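Local coordinates for protein UTP-glucose-1-phosphate uridylyltransferase 2 (PDB 3GUE) that probably catalyses the reversible transfer of a uridylyl group from UTP to glucose 1-phosphate, giving UDP-glucose and diphosphate, at residues Glu49-Leu58 against Ser291-Phe300; Gly449-Ile460 against Ile470-Val481. All coordinates share one frame; numbering follows the deposited sequence.

In the fold
Interaction 1 closes along the chain before interaction 2 opens, and the two do not touch: their centres lie about 35 Å apart and their nearest atoms about 13 Å. The first belongs to the GT-A-like nucleotidyltransferase part. There, 49-58 supplies a short, weakly bonded edge stretch at 53-54 to the small antiparallel sheet with 257-262 and 275-280, and 291-300 runs into strand 300-309 of the seven-stranded mixed sheet; the F292 side chain is about 8 Å from bound UDP-glucose. The second, its centre about 30 Å from that of the chain, stacks strands 453-455 and 458-462 on 475-477 and 480-483. One contact thus lies near, not in, the nucleotide-sugar site; the other builds a separate parallel beta structure.

Interaction 1: residues Glu49-Leu58 against Ser291-Phe300. Unlike the reference sequence in segment 49-58: S53 (reference Phe). With SO4 (sulfate ion), chain G.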
loop_
_atom_site.group_PDB
_atom_site.type_symbol
_atom_site.label_atom_id
_atom_site.label_comp_id
_atom_site.label_asym_id
_atom_site.label_seq_id
_atom_site.Cartn_x
_atom_site.Cartn_y
_atom_site.Cartn_z
ATOM N N GLU A 49 -4.465 -22.047 3.320
ATOM C CA GLU A 49 -4.414 -22.493 1.916
ATOM C C GLU A 49 -5.565 -23.410 1.576
ATOM O O GLU A 49 -6.096 -23.365 0.467
ATOM C CB GLU A 49 -3.074 -23.179 1.593
ATOM C CG GLU A 49 -2.827 -23.452 0.088
ATOM C CD GLU A 49 -2.624 -22.174 -0.708
ATOM O OE1 GLU A 49 -2.294 -21.142 -0.089
ATOM O OE2 GLU A 49 -2.793 -22.204 -1.947
ATOM N N LYS A 50 -5.962 -24.227 2.543
ATOM C CA LYS A 50 -6.975 -25.243 2.314
ATOM C C LYS A 50 -8.419 -24.694 2.257
ATOM O O LYS A 50 -9.375 -25.442 1.922
ATOM C CB LYS A 50 -6.806 -26.377 3.319
ATOM C CG LYS A 50 -5.636 -27.294 2.956
ATOM C CD LYS A 50 -5.662 -28.611 3.721
ATOM C CE LYS A 50 -4.373 -29.401 3.516
ATOM N NZ LYS A 50 -4.298 -30.650 4.388
ATOM N N SER A 51 -8.543 -23.383 2.507
ATOM C CA SER A 51 -9.832 -22.671 2.521
ATOM C C SER A 51 -10.122 -21.971 1.197
ATOM O O SER A 51 -11.221 -21.430 0.981
ATOM C CB SER A 51 -9.885 -21.654 3.683
ATOM O OG SER A 51 -9.073 -20.513 3.420
ATOM N N ILE A 52 -9.130 -21.977 0.314
ATOM C CA ILE A 52 -9.227 -21.244 -0.929
ATOM C C ILE A 52 -8.709 -22.045 -2.112
ATOM O O ILE A 52 -8.002 -23.056 -1.958
ATOM C CB ILE A 52 -8.466 -19.899 -0.856
ATOM C CG1 ILE A 52 -7.037 -20.128 -0.344
ATOM C CG2 ILE A 52 -9.256 -18.901 0.000
ATOM C CD1 ILE A 52 -6.069 -19.052 -0.712
ATOM N N SER A 53 -9.081 -21.562 -3.287
ATOM C CA SER A 53 -8.699 -22.134 -4.565
ATOM C C SER A 53 -8.028 -21.018 -5.352
ATOM O O SER A 53 -8.381 -19.852 -5.171
ATOM C CB SER A 53 -9.942 -22.594 -5.303
ATOM O OG SER A 53 -10.474 -23.723 -4.649
ATOM N N PRO A 54 -7.050 -21.357 -6.213
ATOM C CA PRO A 54 -6.415 -20.319 -7.034
ATOM C C PRO A 54 -7.314 -19.728 -8.141
ATOM O O PRO A 54 -8.153 -20.419 -8.705
ATOM C CB PRO A 54 -5.204 -21.038 -7.638
ATOM C CG PRO A 54 -5.582 -22.479 -7.632
ATOM C CD PRO A 54 -6.460 -22.690 -6.447
ATOM N N VAL A 55 -7.130 -18.445 -8.412
ATOM C CA VAL A 55 -7.714 -17.789 -9.581
ATOM C C VAL A 55 -6.837 -18.057 -10.814
ATOM O O VAL A 55 -5.728 -17.514 -10.940
ATOM C CB VAL A 55 -7.863 -16.259 -9.367
ATOM C CG1 VAL A 55 -8.439 -15.597 -10.624
ATOM C CG2 VAL A 55 -8.716 -15.957 -8.173
ATOM N N GLU A 56 -7.373 -18.852 -11.733
ATOM C CA GLU A 56 -6.633 -19.380 -12.878
ATOM C C GLU A 56 -6.658 -18.469 -14.097
ATOM O O GLU A 56 -5.768 -18.530 -14.966
ATOM C CB GLU A 56 -7.179 -20.771 -13.237
ATOM C CG GLU A 56 -8.549 -20.802 -13.943
ATOM C CD GLU A 56 -9.770 -20.922 -13.010
ATOM O OE1 GLU A 56 -9.795 -20.331 -11.888
ATOM O OE2 GLU A 56 -10.732 -21.611 -13.439
ATOM N N SER A 57 -7.679 -17.623 -14.172
ATOM C CA SER A 57 -7.818 -16.739 -15.305
ATOM C C SER A 57 -8.537 -15.467 -14.891
ATOM O O SER A 57 -9.287 -15.484 -13.896
ATOM C CB SER A 57 -8.521 -17.449 -16.471
ATOM O OG SER A 57 -9.890 -17.655 -16.211
ATOM N N LEU A 58 -8.237 -14.375 -15.614
ATOM C CA LEU A 58 -8.917 -13.072 -15.476
ATOM C C LEU A 58 -8.925 -12.251 -16.785
ATOM O O LEU A 58 -8.040 -12.411 -17.616
ATOM C CB LEU A 58 -8.266 -12.220 -14.375
ATOM C CG LEU A 58 -8.429 -12.506 -12.886
ATOM C CD1 LEU A 58 -7.496 -11.574 -12.088
ATOM C CD2 LEU A 58 -9.882 -12.342 -12.431
ATOM N N SER A 291 3.238 -21.666 -0.127
ATOM C CA SER A 291 2.066 -21.438 -0.983
ATOM C C SER A 291 1.811 -19.939 -1.252
ATOM O O SER A 291 1.720 -19.515 -2.411
ATOM C CB SER A 291 0.824 -22.091 -0.362
ATOM O OG SER A 291 0.987 -23.489 -0.203
ATOM N N PHE A 292 1.715 -19.123 -0.196
ATOM C CA PHE A 292 1.459 -17.691 -0.398
ATOM C C PHE A 292 2.444 -17.111 -1.414
ATOM O O PHE A 292 2.080 -16.196 -2.163
ATOM C CB PHE A 292 1.493 -16.902 0.928
ATOM C CG PHE A 292 1.212 -15.412 0.782
ATOM C CD1 PHE A 292 -0.074 -14.921 0.953
ATOM C CD2 PHE A 292 2.257 -14.501 0.516
ATOM C CE1 PHE A 292 -0.348 -13.559 0.826
ATOM C CE2 PHE A 292 2.013 -13.137 0.411
ATOM C CZ PHE A 292 0.699 -12.652 0.561
ATOM N N GLN A 293 3.663 -17.672 -1.439
ATOM C CA GLN A 293 4.795 -17.170 -2.269
ATOM C C GLN A 293 5.026 -17.950 -3.569
ATOM O O GLN A 293 5.972 -17.685 -4.309
ATOM C CB GLN A 293 6.099 -17.074 -1.459
ATOM C CG GLN A 293 6.056 -16.108 -0.271
ATOM C CD GLN A 293 6.072 -14.640 -0.681
ATOM O OE1 GLN A 293 6.190 -14.301 -1.863
ATOM N NE2 GLN A 293 6.009 -13.763 0.306
ATOM N N ASN A 294 4.142 -18.896 -3.852
ATOM C CA ASN A 294 4.105 -19.557 -5.150
ATOM C C ASN A 294 3.458 -18.604 -6.176
ATOM O O ASN A 294 2.242 -18.511 -6.237
ATOM C CB ASN A 294 3.312 -20.862 -5.011
ATOM C CG ASN A 294 3.402 -21.741 -6.229
ATOM O OD1 ASN A 294 3.587 -21.262 -7.344
ATOM N ND2 ASN A 294 3.262 -23.051 -6.024
ATOM N N ILE A 295 4.267 -17.889 -6.966
ATOM C CA ILE A 295 3.734 -16.847 -7.860
ATOM C C ILE A 295 3.013 -17.438 -9.080
ATOM O O ILE A 295 2.256 -16.729 -9.766
ATOM C CB ILE A 295 4.810 -15.826 -8.321
ATOM C CG1 ILE A 295 5.837 -16.491 -9.270
ATOM C CG2 ILE A 295 5.471 -15.122 -7.106
ATOM C CD1 ILE A 295 6.760 -15.494 -9.948
ATOM N N ALA A 296 3.237 -18.732 -9.316
ATOM C CA ALA A 296 2.649 -19.432 -10.452
ATOM C C ALA A 296 1.236 -19.905 -10.105
ATOM O O ALA A 296 0.357 -19.878 -10.952
ATOM C CB ALA A 296 3.524 -20.601 -10.856
ATOM N N LYS A 297 1.043 -20.330 -8.848
ATOM C CA LYS A 297 -0.274 -20.724 -8.335
ATOM C C LYS A 297 -1.176 -19.517 -8.045
ATOM O O LYS A 297 -2.338 -19.461 -8.481
ATOM C CB LYS A 297 -0.106 -21.579 -7.073
ATOM C CG LYS A 297 -1.331 -22.396 -6.703
ATOM C CD LYS A 297 -1.305 -22.784 -5.242
ATOM C CE LYS A 297 -2.356 -23.839 -4.950
ATOM N NZ LYS A 297 -2.152 -24.483 -3.616
ATOM N N HIS A 298 -0.633 -18.562 -7.284
ATOM C CA HIS A 298 -1.333 -17.353 -6.920
ATOM C C HIS A 298 -0.680 -16.194 -7.676
ATOM O O HIS A 298 0.125 -15.447 -7.124
ATOM C CB HIS A 298 -1.287 -17.170 -5.400
ATOM C CG HIS A 298 -1.921 -18.302 -4.653
ATOM N ND1 HIS A 298 -3.269 -18.584 -4.734
ATOM C CD2 HIS A 298 -1.387 -19.251 -3.855
ATOM C CE1 HIS A 298 -3.544 -19.623 -3.970
ATOM N NE2 HIS A 298 -2.417 -20.056 -3.436
ATOM N N CYS A 299 -1.057 -16.095 -8.954
ATOM C CA CYS A 299 -0.427 -15.262 -9.985
ATOM C C CYS A 299 -1.059 -13.903 -10.230
ATOM O O CYS A 299 -0.544 -13.109 -11.036
ATOM C CB CYS A 299 -0.430 -16.026 -11.323
ATOM S SG CYS A 299 -2.039 -16.650 -11.857
ATOM N N PHE A 300 -2.179 -13.639 -9.564
ATOM C CA PHE A 300 -2.849 -12.345 -9.694
ATOM C C PHE A 300 -2.712 -11.499 -8.423
ATOM O O PHE A 300 -3.332 -11.769 -7.392
ATOM C CB PHE A 300 -4.302 -12.521 -10.135
ATOM C CG PHE A 300 -4.446 -13.199 -11.466
ATOM C CD1 PHE A 300 -3.916 -12.625 -12.620
ATOM C CD2 PHE A 300 -5.088 -14.424 -11.565
ATOM C CE1 PHE A 300 -4.029 -13.264 -13.844
ATOM C CE2 PHE A 300 -5.243 -15.068 -12.813
ATOM C CZ PHE A 300 -4.706 -14.488 -13.947
HETATM S S SO4 G . 1.984 -25.267 -3.176
HETATM O O1 SO4 G . 2.496 -26.202 -2.163
HETATM O O2 SO4 G . 1.752 -25.994 -4.426
HETATM O O3 SO4 G . 0.733 -24.675 -2.696
HETATM O O4 SO4 G . 2.960 -24.193 -3.347
HETATM O O HOH W 1 -5.077 -17.406 -6.365
HETATM O O HOH W 2 -4.200 -17.614 -8.845
#
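One carboxylate oxygen, E49 OE2, takes bonds from two nitrogen donors at once: H298 NE2 at 2.6 Å and K297 NZ at 2.9 Å. This histidine-carboxylate pair and salt bridge tie the segment leading into a short, weakly bonded edge stretch at 53-54 of a small antiparallel sheet to the loop between helix 289-292 and strand 300-309 of the GT-A-like domain. The imidazole donates in its own plane to the syn lone pair of OE2, with carboxylate and ring turned 67° apart; the lysine, its chain extended, arrives on the anti side, 28° out of the carboxylate plane. With R279 bridged to the other oxygen, E49 probably stays ionised. K297 NZ also reaches a sulfate, probably from the crystallisation liquor, which S291 OG and N294 ND2 hold as well. H298 stacks on H258, and its ND1 lies 2.7 Å from a water that accepts from V55 N. A second water donates to both V55 O and K297 O, joining the backbones. Farther along, V55 CG1 packs against F300 CD2, while the two faces of the F300 ring meet C299 SG and L58 CD1, the latter in a CH-pi contact 3.8 Å from the ring centroid.

Interaction 2: residues Gly449-Ile460 against Ile470-Val481; sequences GADVSVRGNVVI and IGSGRVLDNEVV. Unlike the reference sequence in segment 470-481: S472 (reference Asn).
Strands 453-455 and 475-477 run parallel, their axes 4.7 Å apart and only 4° from alignment. S453 N donates to R474 O, L476 N to S453 O, R455 N to L476 O, and N478 N to R455 O at 2.6 Å. Past a corner at G456 and N457 the register slips by one residue, and a second parallel ladder pairs V459 with V480 and I460 with V481, through V459 N to E479 O and V481 N to V459 O. At the other end, G473 N of the G471-R474 type II turn donates to A450 O, while S472 OG accepts from A450 N at 3.0 Å. Strands stacked in parallel, coil upon coil, with corners between them, are the hallmark of a parallel beta-helix; in UDP-glucose pyrophosphorylases of this family the C-terminal one is left-handed. At the corner N478 OD1 receives N457 N at 3.1 Å, the donor standing well above the amide plane. N478 ND2, 3.3 Å from G456 CA, fills the spot where a side chain at 456 would sit, and the positive phi there also suits glycine. Inside the coils L476 is the common partner: its CB meets V458 CG2, and its CD1 touches I460 CD1 at 3.8 Å. I460 CG2 and I470 CD1 meet tip to tip, and V452 CG2 packs against I470 CG2, the two chains crossing at about a right angle. Beyond the segments, V458 packs on L440 and I460 on V446 and F448. Outside, R455 turns its CG anti to the carbonyl carbon (chi1 -61°) and lays one guanidinium face over V475 CG1, NE being held by S453 OG at 2.8 Å. D477 OD2 stays 4.6 Å from R455 NH1, too far for a salt bridge. R474 NH2 instead bridges E479 OE2 within its own segment, and L476 CD2 sits over a face of its guanidinium.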
loop_
_atom_site.group_PDB
_atom_site.type_symbol
_atom_site.label_atom_id
_atom_site.label_comp_id
_atom_site.label_asym_id
_atom_site.label_seq_id
_atom_site.Cartn_x
_atom_site.Cartn_y
_atom_site.Cartn_z
ATOM N N GLY A 449 29.683 2.109 -4.082
ATOM C CA GLY A 449 30.205 3.413 -4.433
ATOM C C GLY A 449 29.490 3.866 -5.695
ATOM O O GLY A 449 28.346 3.466 -5.950
ATOM N N ALA A 450 30.183 4.671 -6.497
ATOM C CA ALA A 450 29.578 5.380 -7.621
ATOM C C ALA A 450 29.654 4.631 -8.962
ATOM O O ALA A 450 30.585 3.850 -9.222
ATOM C CB ALA A 450 30.173 6.810 -7.738
ATOM N N ASP A 451 28.627 4.864 -9.776
ATOM C CA ASP A 451 28.475 4.309 -11.134
ATOM C C ASP A 451 28.754 2.800 -11.249
ATOM O O ASP A 451 29.312 2.325 -12.234
ATOM C CB ASP A 451 29.274 5.150 -12.140
ATOM C CG ASP A 451 28.958 6.641 -12.024
ATOM O OD1 ASP A 451 28.200 7.175 -12.866
ATOM O OD2 ASP A 451 29.446 7.277 -11.066
ATOM N N VAL A 452 28.360 2.058 -10.223
ATOM C CA VAL A 452 28.351 0.596 -10.263
ATOM C C VAL A 452 27.215 0.082 -11.150
ATOM O O VAL A 452 26.084 0.515 -11.038
ATOM C CB VAL A 452 28.284 -0.001 -8.833
ATOM C CG1 VAL A 452 28.094 -1.504 -8.864
ATOM C CG2 VAL A 452 29.569 0.338 -8.086
ATOM N N SER A 453 27.539 -0.836 -12.054
ATOM C CA SER A 453 26.558 -1.389 -12.978
ATOM C C SER A 453 26.259 -2.829 -12.574
ATOM O O SER A 453 27.164 -3.663 -12.536
ATOM C CB SER A 453 27.095 -1.299 -14.421
ATOM O OG SER A 453 26.350 -2.097 -15.330
ATOM N N VAL A 454 25.008 -3.115 -12.217
ATOM C CA VAL A 454 24.641 -4.508 -11.855
ATOM C C VAL A 454 23.886 -5.171 -13.032
ATOM O O VAL A 454 22.888 -4.627 -13.532
ATOM C CB VAL A 454 23.844 -4.616 -10.512
ATOM C CG1 VAL A 454 23.361 -6.022 -10.270
ATOM C CG2 VAL A 454 24.647 -4.119 -9.316
ATOM N N ARG A 455 24.384 -6.331 -13.475
ATOM C CA ARG A 455 23.876 -6.978 -14.677
ATOM C C ARG A 455 23.593 -8.471 -14.462
ATOM O O ARG A 455 24.418 -9.206 -13.880
ATOM C CB ARG A 455 24.885 -6.838 -15.822
ATOM C CG ARG A 455 25.185 -5.422 -16.230
ATOM C CD ARG A 455 26.450 -5.355 -17.084
ATOM N NE ARG A 455 26.820 -3.961 -17.308
ATOM C CZ ARG A 455 27.793 -3.533 -18.107
ATOM N NH1 ARG A 455 28.541 -4.381 -18.795
ATOM N NH2 ARG A 455 28.021 -2.235 -18.201
ATOM N N GLY A 456 22.452 -8.917 -14.972
ATOM C CA GLY A 456 22.081 -10.336 -14.901
ATOM C C GLY A 456 21.679 -10.726 -13.491
ATOM O O GLY A 456 20.901 -10.007 -12.867
ATOM N N ASN A 457 22.181 -11.878 -13.027
ATOM C CA ASN A 457 21.996 -12.365 -11.657
ATOM C C ASN A 457 23.228 -12.180 -10.754
ATOM O O ASN A 457 24.192 -12.963 -10.833
ATOM C CB ASN A 457 21.591 -13.842 -11.668
ATOM C CG ASN A 457 20.234 -14.071 -12.317
ATOM O OD1 ASN A 457 20.040 -15.026 -13.059
ATOM N ND2 ASN A 457 19.300 -13.182 -12.050
ATOM N N VAL A 458 23.188 -11.168 -9.885
ATOM C CA VAL A 458 24.327 -10.814 -9.027
ATOM C C VAL A 458 24.128 -11.185 -7.553
ATOM O O VAL A 458 23.100 -10.862 -6.957
ATOM C CB VAL A 458 24.710 -9.326 -9.191
ATOM C CG1 VAL A 458 25.741 -8.846 -8.123
ATOM C CG2 VAL A 458 25.253 -9.094 -10.584
ATOM N N VAL A 459 25.125 -11.860 -6.974
ATOM C CA VAL A 459 25.155 -12.112 -5.535
ATOM C C VAL A 459 26.363 -11.383 -4.879
ATOM O O VAL A 459 27.497 -11.417 -5.403
ATOM C CB VAL A 459 25.151 -13.650 -5.205
ATOM C CG1 VAL A 459 25.134 -13.902 -3.685
ATOM C CG2 VAL A 459 23.947 -14.371 -5.876
ATOM N N ILE A 460 26.120 -10.719 -3.747
ATOM C CA ILE A 460 27.199 -10.084 -2.975
ATOM C C ILE A 460 27.092 -10.495 -1.500
ATOM O O ILE A 460 26.205 -10.015 -0.799
ATOM C CB ILE A 460 27.186 -8.512 -3.101
ATOM C CG1 ILE A 460 27.124 -8.060 -4.571
ATOM C CG2 ILE A 460 28.418 -7.882 -2.396
ATOM C CD1 ILE A 460 27.059 -6.499 -4.771
ATOM N N ILE A 470 32.071 -1.727 -2.650
ATOM C CA ILE A 470 32.100 -2.030 -4.073
ATOM C C ILE A 470 32.632 -0.795 -4.817
ATOM O O ILE A 470 31.944 0.223 -4.934
ATOM C CB ILE A 470 30.711 -2.535 -4.628
ATOM C CG1 ILE A 470 30.132 -3.681 -3.770
ATOM C CG2 ILE A 470 30.833 -2.932 -6.107
ATOM C CD1 ILE A 470 31.039 -4.954 -3.639
ATOM N N GLY A 471 33.864 -0.898 -5.294
ATOM C CA GLY A 471 34.557 0.214 -5.962
ATOM C C GLY A 471 33.713 0.937 -7.001
ATOM O O GLY A 471 32.883 0.329 -7.687
ATOM N N SER A 472 33.918 2.240 -7.116
ATOM C CA SER A 472 33.230 3.044 -8.128
ATOM C C SER A 472 33.546 2.562 -9.563
ATOM O O SER A 472 34.686 2.268 -9.892
ATOM C CB SER A 472 33.557 4.529 -7.932
ATOM O OG SER A 472 33.170 4.963 -6.630
ATOM N N GLY A 473 32.516 2.419 -10.390
ATOM C CA GLY A 473 32.693 1.970 -11.773
ATOM C C GLY A 473 32.744 0.458 -11.943
ATOM O O GLY A 473 32.841 -0.033 -13.065
ATOM N N ARG A 474 32.695 -0.282 -10.833
ATOM C CA ARG A 474 32.637 -1.761 -10.866
ATOM C C ARG A 474 31.439 -2.272 -11.671
ATOM O O ARG A 474 30.301 -1.869 -11.436
ATOM C CB ARG A 474 32.569 -2.323 -9.441
ATOM C CG ARG A 474 32.491 -3.842 -9.339
ATOM C CD ARG A 474 33.870 -4.462 -9.284
ATOM N NE ARG A 474 33.825 -5.926 -9.208
ATOM C CZ ARG A 474 33.913 -6.625 -8.080
ATOM N NH1 ARG A 474 34.063 -6.012 -6.908
ATOM N NH2 ARG A 474 33.856 -7.943 -8.125
ATOM N N VAL A 475 31.712 -3.137 -12.636
ATOM C CA VAL A 475 30.658 -3.861 -13.363
ATOM C C VAL A 475 30.506 -5.261 -12.748
ATOM O O VAL A 475 31.445 -6.066 -12.743
ATOM C CB VAL A 475 30.971 -4.005 -14.896
ATOM C CG1 VAL A 475 29.869 -4.836 -15.583
ATOM C CG2 VAL A 475 31.138 -2.651 -15.569
ATOM N N LEU A 476 29.324 -5.538 -12.221
ATOM C CA LEU A 476 28.994 -6.868 -11.755
ATOM C C LEU A 476 28.034 -7.501 -12.743
ATOM O O LEU A 476 26.836 -7.170 -12.784
ATOM C CB LEU A 476 28.388 -6.819 -10.362
ATOM C CG LEU A 476 29.307 -6.363 -9.236
ATOM C CD1 LEU A 476 28.427 -5.751 -8.190
ATOM C CD2 LEU A 476 30.162 -7.528 -8.677
ATOM N N ASP A 477 28.587 -8.408 -13.539
ATOM C CA ASP A 477 27.883 -9.000 -14.669
ATOM C C ASP A 477 27.664 -10.494 -14.419
ATOM O O ASP A 477 28.594 -11.298 -14.602
ATOM C CB ASP A 477 28.735 -8.798 -15.924
ATOM C CG ASP A 477 27.996 -9.130 -17.207
ATOM O OD1 ASP A 477 26.827 -9.561 -17.148
ATOM O OD2 ASP A 477 28.605 -8.947 -18.285
ATOM N N ASN A 478 26.455 -10.861 -13.987
ATOM C CA ASN A 478 26.148 -12.254 -13.648
ATOM C C ASN A 478 27.181 -12.904 -12.701
ATOM O O ASN A 478 27.541 -14.090 -12.841
ATOM C CB ASN A 478 25.970 -13.070 -14.937
ATOM C CG ASN A 478 24.537 -13.184 -15.329
ATOM O OD1 ASN A 478 23.766 -13.905 -14.688
ATOM N ND2 ASN A 478 24.141 -12.428 -16.354
ATOM N N GLU A 479 27.644 -12.111 -11.737
ATOM C CA GLU A 479 28.766 -12.476 -10.875
ATOM C C GLU A 479 28.298 -12.756 -9.452
ATOM O O GLU A 479 27.338 -12.159 -8.973
ATOM C CB GLU A 479 29.784 -11.334 -10.891
ATOM C CG GLU A 479 30.998 -11.465 -9.983
ATOM C CD GLU A 479 32.052 -10.381 -10.262
ATOM O OE1 GLU A 479 31.738 -9.408 -10.980
ATOM O OE2 GLU A 479 33.197 -10.512 -9.779
ATOM N N VAL A 480 28.997 -13.671 -8.792
ATOM C CA VAL A 480 28.797 -13.966 -7.392
ATOM C C VAL A 480 30.060 -13.488 -6.682
ATOM O O VAL A 480 31.168 -13.952 -6.999
ATOM C CB VAL A 480 28.552 -15.490 -7.167
ATOM C CG1 VAL A 480 28.746 -15.881 -5.705
ATOM C CG2 VAL A 480 27.163 -15.891 -7.647
ATOM N N VAL A 481 29.880 -12.573 -5.730
ATOM C CA VAL A 481 30.973 -11.993 -4.939
ATOM C C VAL A 481 30.872 -12.492 -3.498
ATOM O O VAL A 481 29.860 -12.311 -2.833
ATOM C CB VAL A 481 30.981 -10.427 -5.023
ATOM C CG1 VAL A 481 32.108 -9.798 -4.187
ATOM C CG2 VAL A 481 31.092 -9.980 -6.480
HETATM O O HOH W 3 29.956 0.837 -14.346
HETATM O O HOH W 4 23.121 -16.186 -13.734
HETATM O O HOH W 5 24.983 -15.744 -11.224
#